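Uncharacterized protein (Bacteroides ovatus CL02T12C04, PDB 6PTM) probably hydrolyses carrageenan oligosaccharides from their chain ends, as an exo-acting glycoside hydrolase of family GH42. Local coordinates at residues A[295-303]-A[347-355]; A[400-410]-A[570-581]. One frame throughout, in Å; residues are numbered along the deposited sequence.

Interaction 1 of 2, residues A[295-303]-A[347-355]; sequences HWNCIEKTW and PRIMQASMQ
Ile299, which is bridged to Met350, has a carbonyl O gripped by two donors of Thr302. Thr302 OG1 lies 2.7 Å from Ile299 O, and the Thr302 backbone N joins it from the same face of the carbonyl plane. These bonds close a type II turn from Ile299 to Thr302, with Lys301 at positive phi. Segment 347-355 meets Cys298 and the first two residues of the turn. Met350 N donates to Cys298 O at 2.9 Å, and Glu300 N donates to Met350 O, also at 2.9 Å. Both bonds are nearly straight and make a single parallel bridge. Ile299 CA adds a C-H contact to Met350 O at 3.4 Å.

Ile349 lies alongside this backbone. Its CG1 is anti to the backbone N (chi1 -165°) and comes within 3.2 Å of Cys298 O, while CD1 lies against Glu300 N and CA. On the Ala352 side, Ile299 CG2 meets Ala352 CB at 4.1 Å. Glu300 and Gln351 run side by side and point the same way. Gln351 NE2 donates to Glu300 OE2 in its own amide plane, with carboxylate and amide turned 56° apart. The modelled length of that bond is doubtfully short. A water accepts from Ala352 N at 2.8 Å and donates to Glu300 O, which links the turn to the short 3-10 segment 352-354.

The bridge joins the loop after strand 288-292 to the loop after helix 327-334. Helix 358-385 packs against both, with Met364 on Cys298, Tyr360 on Ile299 and Phe363 on Met350.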
loop_
_atom_site.group_PDB
_atom_site.type_symbol
_atom_site.label_atom_id
_atom_site.label_comp_id
_atom_site.label_asym_id
_atom_site.label_seq_id
_atom_site.Cartn_x
_atom_site.Cartn_y
_atom_site.Cartn_z
ATOM N N HIS A 295 -6.604 -6.181 -13.196
ATOM C CA HIS A 295 -5.647 -7.172 -13.725
ATOM C C HIS A 295 -6.285 -7.840 -14.935
ATOM O O HIS A 295 -7.557 -7.955 -14.978
ATOM C CB HIS A 295 -5.145 -8.150 -12.643
ATOM C CG HIS A 295 -6.167 -8.594 -11.635
ATOM N ND1 HIS A 295 -6.984 -9.673 -11.847
ATOM C CD2 HIS A 295 -6.445 -8.158 -10.378
ATOM C CE1 HIS A 295 -7.769 -9.852 -10.800
ATOM N NE2 HIS A 295 -7.444 -8.955 -9.864
ATOM N N TRP A 296 -5.419 -8.168 -15.889
ATOM C CA TRP A 296 -5.737 -8.787 -17.195
ATOM C C TRP A 296 -4.896 -10.046 -17.349
ATOM O O TRP A 296 -4.149 -10.162 -18.355
ATOM C CB TRP A 296 -5.508 -7.772 -18.317
ATOM C CG TRP A 296 -6.562 -6.705 -18.359
ATOM C CD1 TRP A 296 -7.663 -6.694 -19.160
ATOM C CD2 TRP A 296 -6.649 -5.514 -17.555
ATOM N NE1 TRP A 296 -8.412 -5.576 -18.937
ATOM C CE2 TRP A 296 -7.803 -4.815 -17.983
ATOM C CE3 TRP A 296 -5.832 -4.934 -16.584
ATOM C CZ2 TRP A 296 -8.194 -3.604 -17.430
ATOM C CZ3 TRP A 296 -6.212 -3.730 -16.037
ATOM C CH2 TRP A 296 -7.381 -3.078 -16.448
ATOM N N ASN A 297 -4.949 -10.906 -16.323
ATOM C CA ASN A 297 -4.167 -12.160 -16.303
ATOM C C ASN A 297 -4.502 -12.953 -17.566
ATOM O O ASN A 297 -5.677 -12.994 -17.961
ATOM C CB ASN A 297 -4.432 -13.026 -15.076
ATOM C CG ASN A 297 -4.081 -12.348 -13.769
ATOM O OD1 ASN A 297 -3.250 -11.442 -13.745
ATOM N ND2 ASN A 297 -4.642 -12.843 -12.660
ATOM N N CYS A 298 -3.487 -13.559 -18.166
ATOM C CA CYS A 298 -3.552 -14.099 -19.538
ATOM C C CYS A 298 -2.718 -15.391 -19.630
ATOM O O CYS A 298 -2.241 -15.694 -20.721
ATOM C CB CYS A 298 -3.098 -13.013 -20.507
ATOM S SG CYS A 298 -1.368 -12.515 -20.306
ATOM N N ILE A 299 -2.520 -16.107 -18.526
ATOM C CA ILE A 299 -1.906 -17.467 -18.536
ATOM C C ILE A 299 -3.034 -18.495 -18.368
ATOM O O ILE A 299 -3.830 -18.444 -17.396
ATOM C CB ILE A 299 -0.784 -17.611 -17.500
ATOM C CG1 ILE A 299 0.359 -16.651 -17.842
ATOM C CG2 ILE A 299 -0.311 -19.063 -17.414
ATOM C CD1 ILE A 299 1.450 -16.570 -16.803
ATOM N N GLU A 300 -3.184 -19.382 -19.339
ATOM C CA GLU A 300 -4.368 -20.263 -19.317
ATOM C C GLU A 300 -4.358 -21.104 -18.026
ATOM O O GLU A 300 -3.273 -21.495 -17.604
ATOM C CB GLU A 300 -4.374 -21.142 -20.548
ATOM C CG GLU A 300 -5.697 -21.859 -20.694
ATOM C CD GLU A 300 -5.888 -22.380 -22.094
ATOM O OE1 GLU A 300 -7.053 -22.678 -22.417
ATOM O OE2 GLU A 300 -4.855 -22.466 -22.850
ATOM N N LYS A 301 -5.543 -21.377 -17.457
ATOM C CA LYS A 301 -5.721 -22.268 -16.267
ATOM C C LYS A 301 -5.262 -21.567 -14.985
ATOM O O LYS A 301 -4.998 -22.276 -14.012
ATOM C CB LYS A 301 -4.847 -23.535 -16.334
ATOM C CG LYS A 301 -4.907 -24.356 -17.618
ATOM C CD LYS A 301 -6.304 -24.786 -17.984
ATOM C CE LYS A 301 -6.318 -25.562 -19.281
ATOM N NZ LYS A 301 -7.697 -25.978 -19.627
ATOM N N THR A 302 -5.042 -20.248 -14.994
ATOM C CA THR A 302 -4.659 -19.515 -13.771
ATOM C C THR A 302 -5.839 -18.628 -13.385
ATOM O O THR A 302 -6.670 -18.285 -14.262
ATOM C CB THR A 302 -3.352 -18.725 -13.936
ATOM O OG1 THR A 302 -3.641 -17.672 -14.862
ATOM C CG2 THR A 302 -2.191 -19.599 -14.366
ATOM N N TRP A 303 -5.847 -18.235 -12.118
ATOM C CA TRP A 303 -6.900 -17.400 -11.495
ATOM C C TRP A 303 -7.061 -16.095 -12.281
ATOM O O TRP A 303 -6.023 -15.434 -12.573
ATOM C CB TRP A 303 -6.519 -17.151 -10.041
ATOM C CG TRP A 303 -7.279 -16.023 -9.432
ATOM C CD1 TRP A 303 -8.586 -16.037 -9.018
ATOM C CD2 TRP A 303 -6.777 -14.695 -9.192
ATOM N NE1 TRP A 303 -8.930 -14.801 -8.534
ATOM C CE2 TRP A 303 -7.849 -13.954 -8.636
ATOM C CE3 TRP A 303 -5.543 -14.055 -9.391
ATOM C CZ2 TRP A 303 -7.692 -12.613 -8.271
ATOM C CZ3 TRP A 303 -5.395 -12.725 -9.044
ATOM C CH2 TRP A 303 -6.464 -12.019 -8.488
ATOM N N PRO A 347 -1.422 -17.208 -30.396
ATOM C CA PRO A 347 -2.481 -17.408 -29.428
ATOM C C PRO A 347 -2.814 -16.111 -28.675
ATOM O O PRO A 347 -1.934 -15.258 -28.461
ATOM C CB PRO A 347 -1.961 -18.489 -28.460
ATOM C CG PRO A 347 -0.520 -18.802 -28.880
ATOM C CD PRO A 347 -0.251 -18.072 -30.178
ATOM N N ARG A 348 -4.090 -15.966 -28.359
ATOM C CA ARG A 348 -4.661 -14.823 -27.591
ATOM C C ARG A 348 -4.503 -15.025 -26.070
ATOM O O ARG A 348 -4.941 -14.175 -25.316
ATOM C CB ARG A 348 -6.143 -14.664 -27.924
ATOM C CG ARG A 348 -6.400 -13.808 -29.160
ATOM C CD ARG A 348 -5.629 -14.239 -30.389
ATOM N NE ARG A 348 -6.216 -13.673 -31.596
ATOM C CZ ARG A 348 -5.692 -13.773 -32.810
ATOM N NH1 ARG A 348 -4.535 -14.376 -32.998
ATOM N NH2 ARG A 348 -6.330 -13.237 -33.839
ATOM N N ILE A 349 -3.926 -16.134 -25.638
ATOM C CA ILE A 349 -3.621 -16.441 -24.217
ATOM C C ILE A 349 -2.296 -17.201 -24.216
ATOM O O ILE A 349 -2.049 -17.911 -25.200
ATOM C CB ILE A 349 -4.789 -17.236 -23.600
ATOM C CG1 ILE A 349 -4.688 -17.257 -22.073
ATOM C CG2 ILE A 349 -4.863 -18.654 -24.187
ATOM C CD1 ILE A 349 -5.994 -17.547 -21.390
ATOM N N MET A 350 -1.470 -17.014 -23.182
ATOM C CA MET A 350 -0.153 -17.623 -23.077
ATOM C C MET A 350 -0.266 -18.919 -22.252
ATOM O O MET A 350 -1.233 -19.096 -21.449
ATOM C CB MET A 350 0.844 -16.674 -22.412
ATOM C CG MET A 350 1.178 -15.453 -23.250
ATOM S SD MET A 350 2.094 -15.883 -24.718
ATOM C CE MET A 350 0.744 -15.886 -25.886
ATOM N N GLN A 351 0.728 -19.773 -22.429
ATOM C CA GLN A 351 0.953 -20.981 -21.593
ATOM C C GLN A 351 2.127 -20.688 -20.655
ATOM O O GLN A 351 3.111 -20.059 -21.099
ATOM C CB GLN A 351 1.178 -22.205 -22.502
ATOM C CG GLN A 351 0.037 -22.481 -23.490
ATOM C CD GLN A 351 -1.287 -22.778 -22.829
ATOM O OE1 GLN A 351 -1.345 -23.483 -21.820
ATOM N NE2 GLN A 351 -2.377 -22.257 -23.390
ATOM N N ALA A 352 2.053 -21.152 -19.415
ATOM C CA ALA A 352 3.150 -21.016 -18.438
ATOM C C ALA A 352 4.443 -21.596 -19.008
ATOM O O ALA A 352 5.468 -21.001 -18.796
ATOM C CB ALA A 352 2.775 -21.687 -17.137
ATOM N N SER A 353 4.389 -22.701 -19.752
ATOM C CA SER A 353 5.566 -23.364 -20.398
ATOM C C SER A 353 6.314 -22.441 -21.368
ATOM O O SER A 353 7.474 -22.744 -21.676
ATOM C CB SER A 353 5.156 -24.590 -21.159
ATOM O OG SER A 353 4.223 -24.230 -22.179
ATOM N N MET A 354 5.680 -21.383 -21.866
ATOM C CA MET A 354 6.287 -20.454 -22.852
ATOM C C MET A 354 7.112 -19.381 -22.129
ATOM O O MET A 354 7.863 -18.597 -22.802
ATOM C CB MET A 354 5.217 -19.768 -23.699
ATOM C CG MET A 354 4.372 -20.666 -24.566
ATOM S SD MET A 354 2.857 -19.735 -25.120
ATOM C CE MET A 354 2.215 -20.824 -26.401
ATOM N N GLN A 355 7.049 -19.297 -20.807
ATOM C CA GLN A 355 7.814 -18.223 -20.134
ATOM C C GLN A 355 9.284 -18.367 -20.547
ATOM O O GLN A 355 9.806 -19.487 -20.521
ATOM C CB GLN A 355 7.643 -18.235 -18.624
ATOM C CG GLN A 355 8.420 -17.139 -17.945
ATOM C CD GLN A 355 8.077 -17.053 -16.476
ATOM O OE1 GLN A 355 7.933 -18.068 -15.809
ATOM N NE2 GLN A 355 7.974 -15.837 -15.966
HETATM O O HOH W 1 -0.376 -22.409 -18.737
#

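Interaction 2 of 2, residues A[400-410]-A[570-581]; sequences WSDNKRDSGID and KASSINKAEHMN. With EDO (1,2-ethanediol), chain D; EDO (1,2-ethanediol), chain C.
Segment 400-410 leaves its helix at Asp402 and passes the start of helix 579-590, with Asn403 CA 5.3 Å from Met580 CA. Asn403 OD1 accepts from Asn581 N at 3.3 Å, in plane on a lone pair, and weakly from Met580 N. Its ND2 donates to Asn581 OD1 at 2.9 Å, from above that carbonyl plane. Glu578 holds the N-cap position; Asn403 reaches N-H groups of the first turn from the other segment.

Met580 is bent at chi2 (-46°) and chi3 (-69°), which lays CE over one face of Trp400, 3.7 Å from the centroid of its six-membered ring. Its SD sits above the same ring, further off, in a Met-aromatic contact. Arg405 crosses Met580 at about a right angle, its NH2 3.5 Å from Met580 SD, and Ser573 CB covers a guanidinium face. Arg405 NH1 donates to Asp402 O at 2.9 Å and to Lys404 O, while NH2 donates to Trp400 O and Tyr568. With an alanine here, three carbonyl groups would probably lose a shared charged donor and the turn after the helix would be looser.

Lys570 NZ meets Asp410 OD2 at 2.8 Å in a salt bridge, from above the carboxylate plane. This is probably an interdomain contact: a loop after strand 391-394 of the probable (beta/alpha)8 barrel meets the first helices of what is probably an alpha/beta domain, consistent with GH42 architecture.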
loop_
_atom_site.group_PDB
_atom_site.type_symbol
_atom_site.label_atom_id
_atom_site.label_comp_id
_atom_site.label_asym_id
_atom_site.label_seq_id
_atom_site.Cartn_x
_atom_site.Cartn_y
_atom_site.Cartn_z
ATOM N N TRP A 400 3.354 -6.701 -8.191
ATOM C CA TRP A 400 4.804 -6.408 -8.301
ATOM C C TRP A 400 5.628 -7.184 -7.265
ATOM O O TRP A 400 6.703 -7.669 -7.656
ATOM C CB TRP A 400 5.076 -4.919 -8.156
ATOM C CG TRP A 400 6.522 -4.586 -8.245
ATOM C CD1 TRP A 400 7.240 -4.301 -9.366
ATOM C CD2 TRP A 400 7.431 -4.444 -7.142
ATOM N NE1 TRP A 400 8.542 -4.019 -9.038
ATOM C CE2 TRP A 400 8.685 -4.105 -7.678
ATOM C CE3 TRP A 400 7.314 -4.601 -5.761
ATOM C CZ2 TRP A 400 9.817 -3.940 -6.890
ATOM C CZ3 TRP A 400 8.421 -4.386 -4.967
ATOM C CH2 TRP A 400 9.658 -4.082 -5.533
ATOM N N SER A 401 5.197 -7.269 -5.996
ATOM C CA SER A 401 6.066 -7.850 -4.931
ATOM C C SER A 401 6.126 -9.386 -5.067
ATOM O O SER A 401 7.115 -9.951 -4.599
ATOM C CB SER A 401 5.651 -7.404 -3.535
ATOM O OG SER A 401 4.291 -7.721 -3.261
ATOM N N ASP A 402 5.123 -10.035 -5.668
ATOM C CA ASP A 402 5.163 -11.486 -5.999
ATOM C C ASP A 402 5.687 -11.655 -7.438
ATOM O O ASP A 402 6.030 -10.645 -8.086
ATOM C CB ASP A 402 3.832 -12.188 -5.734
ATOM C CG ASP A 402 3.518 -12.428 -4.251
ATOM O OD1 ASP A 402 4.428 -12.306 -3.414
ATOM O OD2 ASP A 402 2.349 -12.691 -3.947
ATOM N N ASN A 403 5.804 -12.907 -7.904
ATOM C CA ASN A 403 6.614 -13.266 -9.092
ATOM C C ASN A 403 5.870 -13.062 -10.418
ATOM O O ASN A 403 6.575 -12.943 -11.442
ATOM C CB ASN A 403 7.127 -14.697 -8.976
ATOM C CG ASN A 403 8.138 -14.846 -7.861
ATOM O OD1 ASN A 403 9.080 -14.060 -7.775
ATOM N ND2 ASN A 403 7.926 -15.776 -6.956
ATOM N N LYS A 404 4.541 -13.027 -10.420
ATOM C CA LYS A 404 3.724 -13.044 -11.654
ATOM C C LYS A 404 3.771 -11.673 -12.350
ATOM O O LYS A 404 3.673 -10.626 -11.649
ATOM C CB LYS A 404 2.307 -13.523 -11.328
ATOM C CG LYS A 404 2.248 -14.934 -10.712
ATOM C CD LYS A 404 0.840 -15.464 -10.471
ATOM N N ARG A 405 3.873 -11.685 -13.682
ATOM C CA ARG A 405 3.905 -10.457 -14.525
ATOM C C ARG A 405 2.962 -10.595 -15.721
ATOM O O ARG A 405 3.175 -9.864 -16.685
ATOM C CB ARG A 405 5.358 -10.175 -14.931
ATOM C CG ARG A 405 6.223 -9.624 -13.806
ATOM C CD ARG A 405 5.679 -8.313 -13.230
ATOM N NE ARG A 405 6.604 -7.739 -12.264
ATOM C CZ ARG A 405 6.757 -8.147 -11.012
ATOM N NH1 ARG A 405 5.996 -9.114 -10.504
ATOM N NH2 ARG A 405 7.683 -7.567 -10.270
ATOM N N ASP A 406 1.907 -11.426 -15.644
ATOM C CA ASP A 406 0.927 -11.575 -16.741
ATOM C C ASP A 406 -0.290 -10.670 -16.539
ATOM O O ASP A 406 -1.172 -10.700 -17.396
ATOM C CB ASP A 406 0.520 -13.037 -16.913
ATOM C CG ASP A 406 -0.201 -13.585 -15.696
ATOM O OD1 ASP A 406 0.425 -13.569 -14.600
ATOM O OD2 ASP A 406 -1.375 -13.922 -15.853
ATOM N N SER A 407 -0.367 -9.901 -15.454
ATOM C CA SER A 407 -1.577 -9.119 -15.088
ATOM C C SER A 407 -1.738 -7.875 -15.977
ATOM O O SER A 407 -2.815 -7.284 -15.926
ATOM C CB SER A 407 -1.521 -8.672 -13.644
ATOM O OG SER A 407 -0.411 -7.809 -13.461
ATOM N N GLY A 408 -0.678 -7.424 -16.647
ATOM C CA GLY A 408 -0.670 -6.153 -17.402
ATOM C C GLY A 408 -0.461 -4.960 -16.470
ATOM O O GLY A 408 -0.594 -3.792 -16.904
ATOM N N ILE A 409 -0.144 -5.239 -15.207
ATOM C CA ILE A 409 0.108 -4.194 -14.192
ATOM C C ILE A 409 1.606 -3.916 -14.126
ATOM O O ILE A 409 2.394 -4.783 -13.612
ATOM C CB ILE A 409 -0.483 -4.613 -12.835
ATOM C CG1 ILE A 409 -1.996 -4.796 -12.955
ATOM C CG2 ILE A 409 -0.110 -3.617 -11.755
ATOM C CD1 ILE A 409 -2.766 -3.605 -13.527
ATOM N N ASP A 410 1.950 -2.713 -14.568
ATOM C CA ASP A 410 3.317 -2.143 -14.555
ATOM C C ASP A 410 3.345 -1.143 -13.398
ATOM O O ASP A 410 2.902 -0.017 -13.594
ATOM C CB ASP A 410 3.642 -1.539 -15.921
ATOM C CG ASP A 410 5.024 -0.903 -16.070
ATOM O OD1 ASP A 410 5.695 -0.637 -15.035
ATOM O OD2 ASP A 410 5.418 -0.655 -17.220
ATOM N N LYS A 570 11.883 -5.071 -15.696
ATOM C CA LYS A 570 10.833 -5.944 -16.269
ATOM C C LYS A 570 11.464 -6.994 -17.184
ATOM O O LYS A 570 10.829 -8.022 -17.356
ATOM C CB LYS A 570 9.830 -5.096 -17.054
ATOM C CG LYS A 570 8.932 -4.220 -16.176
ATOM C CD LYS A 570 8.002 -3.278 -16.954
ATOM C CE LYS A 570 8.764 -2.094 -17.502
ATOM N NZ LYS A 570 7.938 -1.216 -18.369
ATOM N N ALA A 571 12.619 -6.727 -17.797
ATOM C CA ALA A 571 13.363 -7.739 -18.596
ATOM C C ALA A 571 13.564 -9.034 -17.788
ATOM O O ALA A 571 13.364 -10.110 -18.343
ATOM C CB ALA A 571 14.697 -7.168 -19.054
ATOM N N SER A 572 13.964 -8.947 -16.516
ATOM C CA SER A 572 14.158 -10.136 -15.642
ATOM C C SER A 572 12.839 -10.605 -15.033
ATOM O O SER A 572 12.693 -11.823 -14.946
ATOM C CB SER A 572 15.203 -9.908 -14.571
ATOM O OG SER A 572 16.516 -9.913 -15.110
ATOM N N SER A 573 11.917 -9.723 -14.598
ATOM C CA SER A 573 10.683 -10.175 -13.891
ATOM C C SER A 573 9.768 -10.924 -14.851
ATOM O O SER A 573 9.110 -11.896 -14.418
ATOM C CB SER A 573 9.963 -9.042 -13.185
ATOM O OG SER A 573 9.663 -7.994 -14.084
ATOM N N ILE A 574 9.665 -10.480 -16.112
ATOM C CA ILE A 574 8.778 -11.152 -17.097
ATOM C C ILE A 574 9.365 -12.527 -17.471
ATOM O O ILE A 574 8.583 -13.466 -17.564
ATOM C CB ILE A 574 8.504 -10.244 -18.305
ATOM C CG1 ILE A 574 7.692 -8.998 -17.898
ATOM C CG2 ILE A 574 7.805 -11.052 -19.395
ATOM C CD1 ILE A 574 7.521 -7.962 -19.033
ATOM N N ASN A 575 10.680 -12.643 -17.681
ATOM C CA ASN A 575 11.320 -13.879 -18.217
ATOM C C ASN A 575 11.557 -14.908 -17.096
ATOM O O ASN A 575 11.562 -16.095 -17.398
ATOM C CB ASN A 575 12.648 -13.597 -18.920
ATOM C CG ASN A 575 12.475 -13.030 -20.309
ATOM O OD1 ASN A 575 11.944 -13.735 -21.158
ATOM N ND2 ASN A 575 12.928 -11.789 -20.539
ATOM N N LYS A 576 11.697 -14.506 -15.836
ATOM C CA LYS A 576 12.035 -15.461 -14.744
ATOM C C LYS A 576 10.783 -15.849 -13.949
ATOM O O LYS A 576 9.866 -15.045 -13.794
ATOM C CB LYS A 576 13.103 -14.890 -13.813
ATOM C CG LYS A 576 14.502 -14.760 -14.369
ATOM C CD LYS A 576 15.424 -14.008 -13.437
ATOM C CE LYS A 576 15.411 -14.560 -12.014
ATOM N NZ LYS A 576 16.339 -13.826 -11.116
ATOM N N ALA A 577 10.745 -17.100 -13.503
ATOM C CA ALA A 577 9.638 -17.665 -12.718
ATOM C C ALA A 577 9.627 -16.970 -11.356
ATOM O O ALA A 577 8.544 -16.746 -10.839
ATOM C CB ALA A 577 9.812 -19.169 -12.575
ATOM N N GLU A 578 10.797 -16.653 -10.810
ATOM C CA GLU A 578 10.950 -16.300 -9.370
ATOM C C GLU A 578 11.909 -15.120 -9.182
ATOM O O GLU A 578 12.719 -15.154 -8.242
ATOM C CB GLU A 578 11.434 -17.544 -8.617
ATOM C CG GLU A 578 10.463 -18.710 -8.686
ATOM C CD GLU A 578 10.911 -19.891 -7.839
ATOM O OE1 GLU A 578 12.081 -20.230 -7.900
ATOM O OE2 GLU A 578 10.085 -20.446 -7.126
ATOM N N HIS A 579 11.781 -14.067 -9.996
ATOM C CA HIS A 579 12.686 -12.910 -9.914
ATOM C C HIS A 579 12.490 -12.193 -8.562
ATOM O O HIS A 579 13.478 -11.719 -7.991
ATOM C CB HIS A 579 12.474 -11.955 -11.079
ATOM C CG HIS A 579 13.499 -10.879 -11.036
ATOM N ND1 HIS A 579 14.842 -11.178 -11.029
ATOM C CD2 HIS A 579 13.402 -9.536 -10.940
ATOM C CE1 HIS A 579 15.547 -10.068 -10.932
ATOM N NE2 HIS A 579 14.691 -9.034 -10.922
ATOM N N MET A 580 11.250 -12.086 -8.088
ATOM C CA MET A 580 10.951 -11.286 -6.883
ATOM C C MET A 580 11.370 -12.056 -5.627
ATOM O O MET A 580 11.680 -11.383 -4.637
ATOM C CB MET A 580 9.479 -10.901 -6.847
ATOM C CG MET A 580 9.111 -9.898 -7.967
ATOM S SD MET A 580 10.273 -8.512 -8.146
ATOM C CE MET A 580 9.920 -7.650 -6.612
ATOM N N ASN A 581 11.521 -13.385 -5.680
ATOM C CA ASN A 581 12.215 -14.087 -4.558
ATOM C C ASN A 581 13.602 -13.475 -4.416
ATOM O O ASN A 581 14.036 -13.245 -3.276
ATOM C CB ASN A 581 12.373 -15.589 -4.770
ATOM C CG ASN A 581 11.068 -16.340 -4.784
ATOM O OD1 ASN A 581 10.006 -15.773 -4.888
ATOM N ND2 ASN A 581 11.134 -17.641 -4.676
HETATM C C1 EDO D . 8.766 -12.919 -2.863
HETATM O O1 EDO D . 8.110 -11.686 -2.595
HETATM C C2 EDO D . 8.038 -13.734 -3.830
HETATM O O2 EDO D . 6.653 -13.774 -3.552
HETATM C C1 EDO C . 6.692 -3.494 -20.828
HETATM O O1 EDO C . 6.816 -2.104 -20.743
HETATM C C2 EDO C . 8.045 -4.127 -20.750
HETATM O O2 EDO C . 8.835 -3.954 -21.907
HETATM O O HOH W 2 6.866 -13.370 -14.294
HETATM O O HOH W 3 9.445 -13.333 -11.683
HETATM O O HOH W 4 7.962 0.996 -16.141
#

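Overall arrangement
From the N terminus, strand 288-292 leads into 295-303. Interaction 1 then closes a loop of 43 residues that holds helices 310-324 and 327-334. Helix 358-385 and strand 391-394 lead on to 400-410. Interaction 2 closes a much longer loop, 159 residues, which ends at 570-581 beyond strand 564-567. The two are in series and neither nest nor cross. The centres of interactions 1 and 2 are about 13 Å apart. Trp296 N probably bonds to Ser407 O, and Gln355 NE2 to Ile574 O. Helix 358-385 packs against both. Interaction 1 ties parts of the excursion between strands 288-292 and 391-394 of the probable barrel; interaction 2 links that barrel to what is probably an alpha/beta domain.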